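Mgp-operon protein 3 (PDB 6RJ1) is a surface protein of the human pathogen Mycoplasma pneumoniae that probably takes part in adhesion to host cells. Local coordinates at residues Phe508-Gln512 and Arg689-Leu693; Val809-Asn813 and Pro913-Ala917. All blocks are in the same frame, centred on the assembly; numbering follows the deposited sequence.

Contact 1 (Phe508-Gln512 and Arg689-Leu693); sequences FVENQ and RTDQL
The C-terminal part of a helix packs here against an irregular loop that leads into a β-strand, inside a region assigned to the MgpC adhesin family of the β-propeller clan. Phe508 and Val509 are helical, on the last part of helix 503-511; residues 689-692 are loop, and Leu693 opens strand 693-699. The backbones come closest at Phe508-Arg689 (6.1 Å between CA atoms) and Val509-Thr690 (5.7 Å), and 293 Å² is buried. Phe508, at phi/psi -57/-48, turns its CA-to-CB bond toward the loop, with chi1 at -93° between wells. Arg689 (m, p, p) folds over this ring: its CB lies over the face, 3.9 Å from the centroid in a CH-pi contact, and its CZ stands 4.0 Å from the same centroid in an off-centre cation-pi contact, 35° off the normal. The guanidinium is held in this pose by hydrogen bonds to Asn597 O and Thr581 O. The carbonyl O of Phe508 meets Thr690 CG2 at 3.5 Å. Val509 (t) points sideways, yet its CG2 reaches Arg689 O at 3.7 Å and Leu693 CD2 at 4.2 Å, the latter an apolar contact at the start of the strand. The loop gets there through Gln692, whose positive phi/psi (56/46) is left-handed. Further on, Gln512 (-83/-7) returns to the interface, its N weakly hydrogen-bonded to Val509 O at 3.3 Å. Its OE1 accepts from Trp579 N and Asn660 ND2, while its NE2 lies 3.8 Å from Thr690 CG2.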
ATOM      1  N   PHE A 508      -5.836  11.218 -14.297  1.00 57.37           N
ATOM      2  CA  PHE A 508      -4.460  11.430 -13.853  1.00 55.76           C
ATOM      3  C   PHE A 508      -3.719  10.116 -13.609  1.00 60.23           C
ATOM      4  O   PHE A 508      -2.611   9.950 -14.109  1.00 60.73           O
ATOM      5  CB  PHE A 508      -4.422  12.298 -12.584  1.00 56.36           C
ATOM      6  CG  PHE A 508      -4.259  13.769 -12.866  1.00 56.39           C
ATOM      7  CD1 PHE A 508      -3.015  14.300 -13.181  1.00 57.76           C
ATOM      8  CD2 PHE A 508      -5.353  14.628 -12.824  1.00 57.59           C
ATOM      9  CE1 PHE A 508      -2.865  15.660 -13.442  1.00 58.26           C
ATOM     10  CE2 PHE A 508      -5.204  15.989 -13.111  1.00 59.45           C
ATOM     11  CZ  PHE A 508      -3.967  16.489 -13.440  1.00 57.09           C
ATOM     12  N   VAL A 509      -4.344   9.183 -12.875  1.00 56.73           N
ATOM     13  CA  VAL A 509      -3.764   7.883 -12.532  1.00 56.99           C
ATOM     14  C   VAL A 509      -3.633   7.024 -13.784  1.00 63.09           C
ATOM     15  O   VAL A 509      -2.539   6.533 -14.074  1.00 62.97           O
ATOM     16  CB  VAL A 509      -4.556   7.167 -11.398  1.00 60.28           C
ATOM     17  CG1 VAL A 509      -3.982   5.785 -11.087  1.00 59.78           C
ATOM     18  CG2 VAL A 509      -4.609   8.026 -10.134  1.00 59.82           C
ATOM     19  N   GLU A 510      -4.745   6.882 -14.538  1.00 60.51           N
ATOM     20  CA  GLU A 510      -4.853   6.067 -15.750  1.00 59.66           C
ATOM     21  C   GLU A 510      -3.980   6.534 -16.902  1.00 62.80           C
ATOM     22  O   GLU A 510      -3.496   5.690 -17.655  1.00 64.23           O
ATOM     23  CB  GLU A 510      -6.310   5.934 -16.198  1.00 60.89           C
ATOM     24  CG  GLU A 510      -7.137   5.000 -15.320  1.00 71.56           C
ATOM     25  CD  GLU A 510      -8.570   4.757 -15.763  1.00 97.07           C
ATOM     26  OE1 GLU A 510      -9.089   5.533 -16.599  1.00 98.96           O
ATOM     27  OE2 GLU A 510      -9.176   3.781 -15.266  1.00 89.66           O
ATOM     28  N   ASN A 511      -3.781   7.851 -17.058  1.00 56.92           N
ATOM     29  CA  ASN A 511      -2.957   8.374 -18.149  1.00 56.05           C
ATOM     30  C   ASN A 511      -1.487   8.049 -17.957  1.00 60.46           C
ATOM     31  O   ASN A 511      -0.769   7.848 -18.932  1.00 59.75           O
ATOM     32  CB  ASN A 511      -3.184   9.873 -18.377  1.00 51.70           C
ATOM     33  CG  ASN A 511      -4.538  10.199 -18.943  1.00 66.42           C
ATOM     34  OD1 ASN A 511      -5.327   9.311 -19.307  1.00 66.03           O
ATOM     35  ND2 ASN A 511      -4.851  11.486 -19.011  1.00 54.97           N
ATOM     36  N   GLN A 512      -1.051   7.947 -16.702  1.00 58.35           N
ATOM     37  CA  GLN A 512       0.335   7.623 -16.403  1.00 58.02           C
ATOM     38  C   GLN A 512       0.596   6.108 -16.457  1.00 61.83           C
ATOM     39  O   GLN A 512       1.756   5.709 -16.414  1.00 62.46           O
ATOM     40  CB  GLN A 512       0.785   8.264 -15.077  1.00 58.99           C
ATOM     41  CG  GLN A 512       2.198   8.811 -15.172  1.00 59.70           C
ATOM     42  CD  GLN A 512       2.547   9.810 -14.106  1.00 64.69           C
ATOM     43  OE1 GLN A 512       3.488   9.608 -13.337  1.00 59.58           O
ATOM     44  NE2 GLN A 512       1.829  10.927 -14.063  1.00 49.57           N
ATOM     45  N   ARG A 689      -1.610  14.276  -7.974  1.00 51.19           N
ATOM     46  CA  ARG A 689      -2.733  13.437  -8.328  1.00 50.09           C
ATOM     47  C   ARG A 689      -2.270  12.009  -8.657  1.00 56.14           C
ATOM     48  O   ARG A 689      -3.075  11.199  -9.113  1.00 55.49           O
ATOM     49  CB  ARG A 689      -3.516  14.080  -9.483  1.00 47.31           C
ATOM     50  CG  ARG A 689      -4.620  15.061  -9.073  1.00 43.27           C
ATOM     51  CD  ARG A 689      -4.130  16.394  -8.514  1.00 44.07           C
ATOM     52  NE  ARG A 689      -3.247  17.101  -9.444  1.00 47.24           N
ATOM     53  CZ  ARG A 689      -3.658  17.985 -10.347  1.00 60.96           C
ATOM     54  NH1 ARG A 689      -2.784  18.572 -11.155  1.00 48.73           N
ATOM     55  NH2 ARG A 689      -4.945  18.287 -10.452  1.00 48.11           N
ATOM     56  N   THR A 690      -0.972  11.696  -8.400  1.00 54.99           N
ATOM     57  CA  THR A 690      -0.371  10.380  -8.672  1.00 55.70           C
ATOM     58  C   THR A 690       0.569   9.882  -7.571  1.00 61.51           C
ATOM     59  O   THR A 690       0.822   8.681  -7.487  1.00 62.14           O
ATOM     60  CB  THR A 690       0.357  10.353 -10.040  1.00 64.09           C
ATOM     61  OG1 THR A 690       1.288  11.437 -10.142  1.00 62.41           O
ATOM     62  CG2 THR A 690      -0.597  10.315 -11.228  1.00 62.16           C
ATOM     63  N   ASP A 691       1.108  10.790  -6.753  1.00 58.78           N
ATOM     64  CA  ASP A 691       2.054  10.421  -5.701  1.00 58.63           C
ATOM     65  C   ASP A 691       1.476  10.561  -4.302  1.00 61.63           C
ATOM     66  O   ASP A 691       0.767  11.527  -4.027  1.00 61.65           O
ATOM     67  CB  ASP A 691       3.366  11.208  -5.852  1.00 60.82           C
ATOM     68  CG  ASP A 691       4.095  10.896  -7.155  1.00 76.38           C
ATOM     69  OD1 ASP A 691       4.846   9.898  -7.190  1.00 77.64           O
ATOM     70  OD2 ASP A 691       3.904  11.643  -8.141  1.00 82.80           O
ATOM     71  N   GLN A 692       1.780   9.574  -3.417  1.00 56.79           N
ATOM     72  CA  GLN A 692       1.361   9.492  -2.007  1.00 54.60           C
ATOM     73  C   GLN A 692      -0.168   9.560  -1.894  1.00 57.98           C
ATOM     74  O   GLN A 692      -0.716  10.287  -1.057  1.00 57.48           O
ATOM     75  CB  GLN A 692       2.055  10.566  -1.137  1.00 54.75           C
ATOM     76  CG  GLN A 692       3.557  10.699  -1.338  1.00 50.48           C
ATOM     77  CD  GLN A 692       4.390   9.831  -0.437  1.00 55.94           C
ATOM     78  OE1 GLN A 692       4.152   8.641  -0.265  1.00 50.99           O
ATOM     79  NE2 GLN A 692       5.419  10.415   0.148  1.00 47.84           N
ATOM     80  N   LEU A 693      -0.853   8.793  -2.752  1.00 53.84           N
ATOM     81  CA  LEU A 693      -2.306   8.770  -2.824  1.00 53.13           C
ATOM     82  C   LEU A 693      -2.967   7.689  -1.981  1.00 58.22           C
ATOM     83  O   LEU A 693      -2.801   6.491  -2.248  1.00 58.77           O
ATOM     84  CB  LEU A 693      -2.760   8.665  -4.288  1.00 52.53           C
ATOM     85  CG  LEU A 693      -3.472   9.868  -4.904  1.00 55.51           C
ATOM     86  CD1 LEU A 693      -2.627  11.144  -4.834  1.00 53.85           C
ATOM     87  CD2 LEU A 693      -3.838   9.568  -6.338  1.00 57.37           C
TER

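Contact 2 (Val809-Asn813 and Pro913-Ala917)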
ATOM      1  N   VAL A 809      -2.675  10.422  12.378  1.00 66.53           N
ATOM      2  CA  VAL A 809      -3.850   9.568  12.284  1.00 66.59           C
ATOM      3  C   VAL A 809      -4.818  10.099  11.221  1.00 69.34           C
ATOM      4  O   VAL A 809      -5.032  11.312  11.118  1.00 68.74           O
ATOM      5  CB  VAL A 809      -4.524   9.348  13.674  1.00 71.19           C
ATOM      6  CG1 VAL A 809      -5.061  10.649  14.274  1.00 71.24           C
ATOM      7  CG2 VAL A 809      -5.617   8.279  13.620  1.00 71.20           C
ATOM      8  N   VAL A 810      -5.395   9.184  10.433  1.00 65.35           N
ATOM      9  CA  VAL A 810      -6.384   9.547   9.422  1.00 64.54           C
ATOM     10  C   VAL A 810      -7.730   8.922   9.784  1.00 67.45           C
ATOM     11  O   VAL A 810      -7.817   7.731  10.099  1.00 66.35           O
ATOM     12  CB  VAL A 810      -5.961   9.336   7.936  1.00 67.82           C
ATOM     13  CG1 VAL A 810      -4.759   8.423   7.806  1.00 68.02           C
ATOM     14  CG2 VAL A 810      -7.114   8.871   7.048  1.00 67.20           C
ATOM     15  N   ARG A 811      -8.761   9.769   9.799  1.00 63.40           N
ATOM     16  CA  ARG A 811     -10.130   9.390  10.090  1.00 62.39           C
ATOM     17  C   ARG A 811     -10.953   9.460   8.810  1.00 67.17           C
ATOM     18  O   ARG A 811     -10.869  10.441   8.055  1.00 66.98           O
ATOM     19  CB  ARG A 811     -10.733  10.307  11.164  1.00 58.23           C
ATOM     20  CG  ARG A 811     -12.082   9.820  11.661  1.00 63.07           C
ATOM     21  CD  ARG A 811     -12.671  10.742  12.686  1.00 73.58           C
ATOM     22  NE  ARG A 811     -14.084  10.453  12.889  1.00 78.87           N
ATOM     23  CZ  ARG A 811     -14.871  11.120  13.722  1.00 92.16           C
ATOM     24  NH1 ARG A 811     -14.390  12.128  14.440  1.00 76.48           N
ATOM     25  NH2 ARG A 811     -16.143  10.779  13.853  1.00 83.03           N
ATOM     26  N   LEU A 812     -11.759   8.420   8.586  1.00 63.81           N
ATOM     27  CA  LEU A 812     -12.640   8.306   7.429  1.00 63.75           C
ATOM     28  C   LEU A 812     -14.083   8.341   7.895  1.00 67.80           C
ATOM     29  O   LEU A 812     -14.489   7.508   8.695  1.00 66.72           O
ATOM     30  CB  LEU A 812     -12.306   7.054   6.603  1.00 63.66           C
ATOM     31  CG  LEU A 812     -10.825   6.889   6.233  1.00 68.19           C
ATOM     32  CD1 LEU A 812     -10.558   5.520   5.657  1.00 68.95           C
ATOM     33  CD2 LEU A 812     -10.341   8.008   5.315  1.00 69.13           C
ATOM     34  N   ASN A 813     -14.830   9.354   7.446  1.00 65.80           N
ATOM     35  CA  ASN A 813     -16.213   9.605   7.853  1.00 65.65           C
ATOM     36  C   ASN A 813     -17.229   9.192   6.808  1.00 70.45           C
ATOM     37  O   ASN A 813     -17.012   9.389   5.609  1.00 68.51           O
ATOM     38  CB  ASN A 813     -16.395  11.068   8.265  1.00 64.23           C
ATOM     39  CG  ASN A 813     -15.321  11.536   9.212  1.00 85.46           C
ATOM     40  OD1 ASN A 813     -15.258  11.122  10.374  1.00 83.95           O
ATOM     41  ND2 ASN A 813     -14.431  12.388   8.724  1.00 74.21           N
ATOM     42  N   PRO A 913     -14.933  15.795  10.567  1.00 87.68           N
ATOM     43  CA  PRO A 913     -14.696  15.287  11.935  1.00 86.10           C
ATOM     44  C   PRO A 913     -13.352  14.559  11.985  1.00 86.73           C
ATOM     45  O   PRO A 913     -13.059  13.728  11.120  1.00 84.69           O
ATOM     46  CB  PRO A 913     -15.878  14.342  12.191  1.00 87.89           C
ATOM     47  CG  PRO A 913     -16.865  14.642  11.135  1.00 92.78           C
ATOM     48  CD  PRO A 913     -16.106  15.144   9.955  1.00 88.68           C
ATOM     49  N   ALA A 914     -12.502  14.955  12.940  1.00 82.06           N
ATOM     50  CA  ALA A 914     -11.144  14.437  13.070  1.00 80.93           C
ATOM     51  C   ALA A 914     -10.939  13.421  14.197  1.00 83.04           C
ATOM     52  O   ALA A 914     -11.838  13.172  14.999  1.00 82.65           O
ATOM     53  CB  ALA A 914     -10.167  15.597  13.214  1.00 81.54           C
ATOM     54  N   ALA A 915      -9.744  12.822  14.221  1.00 78.36           N
ATOM     55  CA  ALA A 915      -9.295  11.852  15.209  1.00 77.35           C
ATOM     56  C   ALA A 915      -8.071  12.403  15.951  1.00 80.72           C
ATOM     57  O   ALA A 915      -7.463  13.375  15.506  1.00 80.49           O
ATOM     58  CB  ALA A 915      -8.951  10.539  14.525  1.00 77.91           C
ATOM     59  N   LEU A 916      -7.725  11.797  17.090  1.00 77.22           N
ATOM     60  CA  LEU A 916      -6.589  12.210  17.906  1.00 76.72           C
ATOM     61  C   LEU A 916      -5.864  10.973  18.405  1.00 79.16           C
ATOM     62  O   LEU A 916      -6.465  10.157  19.096  1.00 78.79           O
ATOM     63  CB  LEU A 916      -7.077  13.084  19.078  1.00 76.93           C
ATOM     64  CG  LEU A 916      -6.015  13.880  19.831  1.00 81.92           C
ATOM     65  CD1 LEU A 916      -5.658  15.166  19.101  1.00 82.58           C
ATOM     66  CD2 LEU A 916      -6.483  14.203  21.218  1.00 83.75           C
ATOM     67  N   ALA A 917      -4.590  10.815  18.012  1.00 75.72           N
ATOM     68  CA  ALA A 917      -3.753   9.678  18.393  1.00 75.74           C
ATOM     69  C   ALA A 917      -2.739  10.076  19.443  1.00 80.99           C
ATOM     70  O   ALA A 917      -2.020  11.063  19.258  1.00 82.94           O
ATOM     71  CB  ALA A 917      -3.043   9.116  17.178  1.00 76.39           C
TER
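Two strands from separate antiparallel sheets face each other here through their side chains, an arrangement consistent with neighbouring blades of a β-propeller. Strands 808-815 and 914-920 run roughly antiparallel (149° between the short segments, closest approach 6.0 Å), but no backbone-to-backbone bond joins the two segments: Val809-Asn813 pairs with strands of its own sheet, such as 834-838, and side chains bridge to Pro913-Ala917. Pro913, just before the strand, receives Asn813 ND2 on its carbonyl O at 3.1 Å; the same ND2 also donates to Ile832 O. The CB of Pro913 lies over one face of the Arg811 guanidinium, 3.5 Å from its NH1. Ala914 turns its CB away, while its carbonyl O accepts from Arg811 NH1 at 2.8 Å. The extended arginine (all t through chi3) thus spans the gap between sheets, and its NH2 forms a salt bridge with Glu899. Ala915 points toward the other strand and is small enough to let it come near: its CB touches Arg811 CB at 3.8 Å and Val809 CG1 at 3.9 Å, and the CA atoms of Arg811 and Ala915 are 5.7 Å apart. Leu916 turns away to an exposed position. Ala917 faces inward again, its CB 3.8 Å from Val809 CB.

In the fold
Contact 1 and contact 2 follow one another along the chain, the first closing before the second opens, and do not touch: their centres are 24 Å apart and their nearest atoms about 10 Å. Both are buried. Contact 1 joins a helix to the loop before a strand of the large mixed sheet that includes 549-563 and 693-699; contact 2 joins the antiparallel sheet of strands between 779 and 838 to the next one, between 851 and 924. Leu733, just after strand 723-732, bonds through its backbone to Gln692 and is touched by Val810, linking the two regions through residues outside both interfaces. Arg689 lies against an aromatic ring, whereas Arg811 reaches across to a backbone carbonyl.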